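Local coordinates for D-threo-3-hydroxyaspartate dehydratase (Delftia, PDB 3WQC), which uses pyridoxal 5'-phosphate and a divalent metal ion to convert D-threo-3-hydroxyaspartate to oxaloacetate and ammonia, at residues P59-A62 with A63-A66; E81-A85 with A86-D90; G205-Q208 with A209-L213. One frame throughout, in Å; residues are numbered along the deposited sequence.

Interaction 1 of 3, residues P59-A62 with A63-A66; sequences PVAA and AQRA
Q64 folds back over the preceding turn of helix 58-66 and sets its amide nitrogen against V60 and A61. Its CG stands anti to the carbonyl carbon (chi1 -69°) and the chain runs on extended, which places it alongside V60, both side chains pointing the same way. Q64 NE2 comes 3.3 Å from A61 CA and 3.9 Å from V60 CG1, and it gives a weak, bent bond of 3.5 Å to V60 O. That V60 O already takes the Q64 backbone N at 3.1 Å, in the carbonyl plane, and therefore receives both a main-chain and a side-chain N-H of one residue. This is the tight side: V249 and I34 press on it, and the Q64 side chain is about 9 Å from the bound pyridoxal phosphate. Replacing Q64 by an alanine is likely to open a gap beside V60 and I34 and cost V60 O its weaker second donor. The other side is looser. R65 bends at chi3 (67°), bringing its guanidinium back with one face over A62 CA, and R65 NH1 lies 3.6 Å from A62 CB; R65 is exposed, as is A66. Main-chain bonds from A63, R65 and A66 to P59, A61 and A62 complete the turns. One buried and one open flank on regular i to i+4 bonding are typical of an amphipathic helix, here one in the barrel domain of a fold-type III pyridoxal phosphate enzyme.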
loop_
_atom_site.group_PDB
_atom_site.type_symbol
_atom_site.label_atom_id
_atom_site.label_comp_id
_atom_site.label_asym_id
_atom_site.label_seq_id
_atom_site.Cartn_x
_atom_site.Cartn_y
_atom_site.Cartn_z
ATOM N N PRO B 59 -0.556 20.328 -5.854
ATOM C CA PRO B 59 -1.792 21.107 -6.115
ATOM C C PRO B 59 -2.841 20.967 -5.026
ATOM O O PRO B 59 -3.650 21.869 -4.817
ATOM C CB PRO B 59 -2.360 20.544 -7.461
ATOM C CG PRO B 59 -1.599 19.266 -7.715
ATOM C CD PRO B 59 -0.260 19.382 -6.974
ATOM N N VAL B 60 -2.829 19.840 -4.302
ATOM C CA VAL B 60 -3.806 19.699 -3.198
ATOM C C VAL B 60 -3.376 20.627 -2.059
ATOM O O VAL B 60 -4.228 21.438 -1.552
ATOM C CB VAL B 60 -3.880 18.278 -2.647
ATOM C CG1 VAL B 60 -4.794 18.156 -1.390
ATOM C CG2 VAL B 60 -4.381 17.306 -3.761
ATOM N N ALA B 61 -2.099 20.658 -1.692
ATOM C CA ALA B 61 -1.629 21.567 -0.654
ATOM C C ALA B 61 -1.795 23.017 -1.121
ATOM O O ALA B 61 -2.033 23.910 -0.272
ATOM C CB ALA B 61 -0.142 21.289 -0.377
ATOM N N ALA B 62 -1.662 23.285 -2.438
ATOM C CA ALA B 62 -1.858 24.665 -2.909
ATOM C C ALA B 62 -3.275 25.113 -2.634
ATOM O O ALA B 62 -3.542 26.259 -2.281
ATOM C CB ALA B 62 -1.550 24.809 -4.421
ATOM N N ALA B 63 -4.256 24.247 -2.826
ATOM C CA ALA B 63 -5.654 24.569 -2.530
ATOM C C ALA B 63 -5.846 24.827 -1.049
ATOM O O ALA B 63 -6.599 25.726 -0.632
ATOM C CB ALA B 63 -6.622 23.473 -3.005
ATOM N N GLN B 64 -5.243 24.010 -0.211
ATOM C CA GLN B 64 -5.286 24.249 1.269
ATOM C C GLN B 64 -4.658 25.616 1.618
ATOM O O GLN B 64 -5.258 26.364 2.424
ATOM C CB GLN B 64 -4.559 23.118 1.988
ATOM C CG GLN B 64 -5.399 21.783 1.844
ATOM C CD GLN B 64 -4.665 20.551 2.319
ATOM O OE1 GLN B 64 -5.135 19.872 3.314
ATOM N NE2 GLN B 64 -3.598 20.205 1.643
ATOM N N ARG B 65 -3.523 25.966 0.992
ATOM C CA ARG B 65 -2.832 27.255 1.282
ATOM C C ARG B 65 -3.728 28.408 0.787
ATOM O O ARG B 65 -3.964 29.395 1.547
ATOM C CB ARG B 65 -1.481 27.325 0.602
ATOM C CG ARG B 65 -0.748 28.675 0.788
ATOM C CD ARG B 65 0.660 28.542 0.186
ATOM N NE ARG B 65 0.646 28.379 -1.297
ATOM C CZ ARG B 65 0.880 27.231 -2.013
ATOM N NH1 ARG B 65 0.837 27.265 -3.364
ATOM N NH2 ARG B 65 1.177 26.067 -1.388
ATOM N N ALA B 66 -4.296 28.292 -0.420
ATOM C CA ALA B 66 -5.166 29.333 -0.959
ATOM C C ALA B 66 -6.381 29.649 -0.048
ATOM O O ALA B 66 -6.841 30.826 0.030
ATOM C CB ALA B 66 -5.636 29.003 -2.371
#

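Interaction 2 of 3, residues E81-A85 with A86-D90; sequences EQFFA and AGTTD
F83 O accepts the shortest of the hydrogen bonds across this turn, 2.9 Å from T88 N, and the same oxygen, F83 O, has T88 CB packed against it at 3.4 Å. With the 3.0 Å bond from G87 N to F84 O, it makes the Schellman motif that ends helix 77-85. G87 carries the reversal with a positive phi (109°), where a CB would collide with A86 O. Just before it, A86 N still bonds to Q82 O in the helical manner. Beyond G87 the chain doubles back along F83 and F84 before entering strand 90-93, where D90 forms salt bridges with K116 and R49. The two phenylalanines leave the helix in different directions. F83 touches T88 through its CB, 4.1 Å from T88 CB, while its ring leads away into the interior, where A61, V52 and I72 meet it; T88 OG1 approaches the rim of the ring, close to the ring plane. F84 has CG anti to the backbone N (chi1 177°), which carries its ring out beside the returning chain, its edge toward T88 O and T89 CG2; R111 and C113 also touch this side chain. Most of the remaining turn, A85 to G87 and T89, is exposed. T88 O is buried here without a conventional hydrogen-bond partner. T88 O meets carbon instead: F84 CD1 at 3.5 Å, and F84 CA in a CA-H...O contact of 3.2 Å, with 154° at the hydrogen.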
loop_
_atom_site.group_PDB
_atom_site.type_symbol
_atom_site.label_atom_id
_atom_site.label_comp_id
_atom_site.label_asym_id
_atom_site.label_seq_id
_atom_site.Cartn_x
_atom_site.Cartn_y
_atom_site.Cartn_z
ATOM N N GLU B 81 11.380 18.036 1.306
ATOM C CA GLU B 81 12.163 18.439 0.152
ATOM C C GLU B 81 11.215 18.847 -0.996
ATOM O O GLU B 81 11.422 19.889 -1.683
ATOM C CB GLU B 81 13.143 17.234 -0.121
ATOM C CG GLU B 81 13.905 17.248 -1.398
ATOM C CD GLU B 81 14.637 15.895 -1.597
ATOM O OE1 GLU B 81 14.159 15.006 -2.447
ATOM O OE2 GLU B 81 15.681 15.702 -0.913
ATOM N N GLN B 82 10.156 18.033 -1.247
ATOM C CA GLN B 82 9.232 18.256 -2.399
ATOM C C GLN B 82 8.502 19.566 -2.191
ATOM O O GLN B 82 8.374 20.389 -3.113
ATOM C CB GLN B 82 8.207 17.087 -2.486
ATOM C CG GLN B 82 6.997 17.369 -3.440
ATOM C CD GLN B 82 6.055 16.157 -3.667
ATOM O OE1 GLN B 82 6.412 15.110 -4.243
ATOM N NE2 GLN B 82 4.817 16.360 -3.327
ATOM N N PHE B 83 7.898 19.751 -1.027
ATOM C CA PHE B 83 7.063 20.927 -0.810
ATOM C C PHE B 83 7.924 22.202 -0.699
ATOM O O PHE B 83 7.494 23.259 -1.200
ATOM C CB PHE B 83 6.094 20.761 0.407
ATOM C CG PHE B 83 4.984 19.858 0.052
ATOM C CD1 PHE B 83 3.851 20.357 -0.585
ATOM C CD2 PHE B 83 5.046 18.486 0.345
ATOM C CE1 PHE B 83 2.782 19.482 -0.951
ATOM C CE2 PHE B 83 3.988 17.599 -0.028
ATOM C CZ PHE B 83 2.855 18.102 -0.699
ATOM N N PHE B 84 9.148 22.078 -0.138
ATOM C CA PHE B 84 10.022 23.289 -0.146
ATOM C C PHE B 84 10.447 23.667 -1.586
ATOM O O PHE B 84 10.432 24.880 -1.915
ATOM C CB PHE B 84 11.278 23.037 0.687
ATOM C CG PHE B 84 12.240 24.216 0.648
ATOM C CD1 PHE B 84 11.857 25.450 1.220
ATOM C CD2 PHE B 84 13.496 24.074 0.033
ATOM C CE1 PHE B 84 12.738 26.565 1.100
ATOM C CE2 PHE B 84 14.380 25.169 -0.052
ATOM C CZ PHE B 84 13.981 26.382 0.488
ATOM N N ALA B 85 10.727 22.675 -2.416
ATOM C CA ALA B 85 11.080 22.952 -3.823
ATOM C C ALA B 85 9.897 23.673 -4.508
ATOM O O ALA B 85 10.076 24.448 -5.455
ATOM C CB ALA B 85 11.427 21.685 -4.576
ATOM N N ALA B 86 8.679 23.321 -4.110
ATOM C CA ALA B 86 7.426 23.907 -4.659
ATOM C C ALA B 86 7.055 25.244 -4.042
ATOM O O ALA B 86 6.019 25.796 -4.375
ATOM C CB ALA B 86 6.275 22.902 -4.568
ATOM N N GLY B 87 7.853 25.744 -3.097
ATOM C CA GLY B 87 7.655 27.069 -2.544
ATOM C C GLY B 87 7.151 27.174 -1.098
ATOM O O GLY B 87 6.967 28.309 -0.556
ATOM N N THR B 88 6.901 26.005 -0.450
ATOM C CA THR B 88 6.414 26.027 0.925
ATOM C C THR B 88 7.619 26.125 1.900
ATOM O O THR B 88 8.460 25.230 1.903
ATOM C CB THR B 88 5.651 24.759 1.250
ATOM O OG1 THR B 88 4.555 24.686 0.363
ATOM C CG2 THR B 88 5.088 24.776 2.698
ATOM N N THR B 89 7.705 27.203 2.708
ATOM C CA THR B 89 8.886 27.355 3.552
ATOM C C THR B 89 8.617 26.988 4.999
ATOM O O THR B 89 9.546 26.651 5.714
ATOM C CB THR B 89 9.389 28.811 3.501
ATOM O OG1 THR B 89 8.368 29.691 3.921
ATOM C CG2 THR B 89 9.785 29.199 2.075
ATOM N N ASP B 90 7.356 27.013 5.440
ATOM C CA ASP B 90 7.031 26.770 6.873
ATOM C C ASP B 90 6.584 25.327 7.030
ATOM O O ASP B 90 5.418 24.942 6.761
ATOM C CB ASP B 90 5.919 27.745 7.219
ATOM C CG ASP B 90 5.405 27.625 8.644
ATOM O OD1 ASP B 90 5.875 26.694 9.428
ATOM O OD2 ASP B 90 4.413 28.366 9.038
#

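Interaction 3 of 3, residues G205-Q208 with A209-L213; sequences GCVQ and AAEAL
Four successive i to i+4 hydrogen bonds join G205-Q208 to A209-L213 as regular alpha-helix, the shortest running 2.8 Å from E211 N to V207 O, nearly along the C=O axis. Above that bond E211 reaches back over V207. Its CG is anti to the carbonyl carbon (chi1 -71°) and the rest of the chain is extended, which lays the carboxylate obliquely across the valine. E211 OE1 comes to 3.4 Å from V207 CG1, and E211 CG rests 3.3 Å from V207 O. The touch is thus between a charged group and a methyl, with the aliphatic part of the glutamate shielding the carbonyl below it. V207 is buried and also packs on V223, whereas E211 is exposed. Within the helix itself, A210 CB sits 3.5 Å from V207 O. Helix 192-215 is one of the outer helices of the TIM-like barrel of the alanine racemase-type domain, and this stretch packs on its parallel strands: C206 and A210 meet V179 of strand 175-180 and V223 of strand 222-225. C206 also reaches V225 and T181. On another flank A209 and A212 face helix 159-171, both against L162. Q208 goes outward, its CG anti to the backbone N (chi1 175°) and its chain extended toward A156 and D157. Within the second half of the stretch, L213 N continues the helical bonding to A209 O at 3.0 Å, while the leucine side chain meets V179 and C220.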
loop_
_atom_site.group_PDB
_atom_site.type_symbol
_atom_site.label_atom_id
_atom_site.label_comp_id
_atom_site.label_asym_id
_atom_site.label_seq_id
_atom_site.Cartn_x
_atom_site.Cartn_y
_atom_site.Cartn_z
ATOM N N GLY B 205 -3.979 18.755 27.814
ATOM C CA GLY B 205 -2.675 18.145 28.070
ATOM C C GLY B 205 -1.569 18.900 27.321
ATOM O O GLY B 205 -0.484 19.094 27.899
ATOM N N CYS B 206 -1.801 19.346 26.069
ATOM C CA CYS B 206 -0.719 20.052 25.366
ATOM C C CYS B 206 -0.454 21.385 26.067
ATOM O O CYS B 206 0.680 21.813 26.191
ATOM C CB CYS B 206 -1.125 20.183 23.896
ATOM S SG CYS B 206 0.359 20.325 22.885
ATOM N N VAL B 207 -1.554 22.114 26.407
ATOM C CA VAL B 207 -1.380 23.402 27.074
ATOM C C VAL B 207 -0.738 23.181 28.464
ATOM O O VAL B 207 0.150 23.993 28.812
ATOM C CB VAL B 207 -2.784 24.075 27.164
ATOM C CG1 VAL B 207 -2.673 25.323 28.071
ATOM C CG2 VAL B 207 -3.249 24.534 25.757
ATOM N N GLN B 208 -1.087 22.104 29.167
ATOM C CA GLN B 208 -0.420 21.827 30.457
ATOM C C GLN B 208 1.087 21.708 30.272
ATOM O O GLN B 208 1.880 22.270 31.058
ATOM C CB GLN B 208 -0.961 20.509 31.055
ATOM C CG GLN B 208 -0.299 19.989 32.335
ATOM C CD GLN B 208 -0.836 18.633 32.788
ATOM O OE1 GLN B 208 -1.649 18.028 32.059
ATOM N NE2 GLN B 208 -0.231 18.048 33.767
ATOM N N ALA B 209 1.503 20.979 29.212
ATOM C CA ALA B 209 2.969 20.819 29.004
ATOM C C ALA B 209 3.586 22.183 28.715
ATOM O O ALA B 209 4.689 22.494 29.218
ATOM C CB ALA B 209 3.202 19.865 27.829
ATOM N N ALA B 210 2.917 23.003 27.849
ATOM C CA ALA B 210 3.500 24.334 27.482
ATOM C C ALA B 210 3.619 25.162 28.798
ATOM O O ALA B 210 4.635 25.853 28.980
ATOM C CB ALA B 210 2.615 25.039 26.485
ATOM N N GLU B 211 2.553 25.099 29.601
ATOM C CA GLU B 211 2.579 25.937 30.829
ATOM C C GLU B 211 3.673 25.502 31.809
ATOM O O GLU B 211 4.260 26.331 32.537
ATOM C CB GLU B 211 1.230 25.936 31.512
ATOM C CG GLU B 211 0.258 26.728 30.669
ATOM C CD GLU B 211 -1.170 26.668 31.193
ATOM O OE1 GLU B 211 -2.075 27.400 30.686
ATOM O OE2 GLU B 211 -1.460 25.899 32.141
ATOM N N ALA B 212 3.965 24.200 31.848
ATOM C CA ALA B 212 5.065 23.681 32.731
ATOM C C ALA B 212 6.415 24.213 32.199
ATOM O O ALA B 212 7.246 24.686 32.982
ATOM C CB ALA B 212 5.031 22.158 32.782
ATOM N N LEU B 213 6.652 24.116 30.870
ATOM C CA LEU B 213 7.914 24.630 30.335
ATOM C C LEU B 213 8.051 26.140 30.670
ATOM O O LEU B 213 9.112 26.600 31.079
ATOM C CB LEU B 213 7.924 24.430 28.803
ATOM C CG LEU B 213 8.114 22.957 28.380
ATOM C CD1 LEU B 213 7.721 22.909 26.870
ATOM C CD2 LEU B 213 9.578 22.503 28.582
#

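Interactions 1 and 2 are neighbours, their centres 12 Å apart: A61 CB of helix 58-66 meets F83 CE1 at 3.5 Å, and R65 packs on T88 at the helix end. Interaction 3 lies elsewhere in the same domain, about 30 Å from either centre and touching neither. It is the most buried of the three, with alanines, a cysteine and a valine between the strands and helix 159-171. Interaction 1 is partly buried and has a polar amide on its inner flank near the cofactor, whereas interaction 2 is a surface turn. Residues 59-66 and 205-213 remain helical throughout; residues 81-90 end a helix and lead into a strand, giving up regular i to i+4 bonding at G87 for a reversal that depends on glycine.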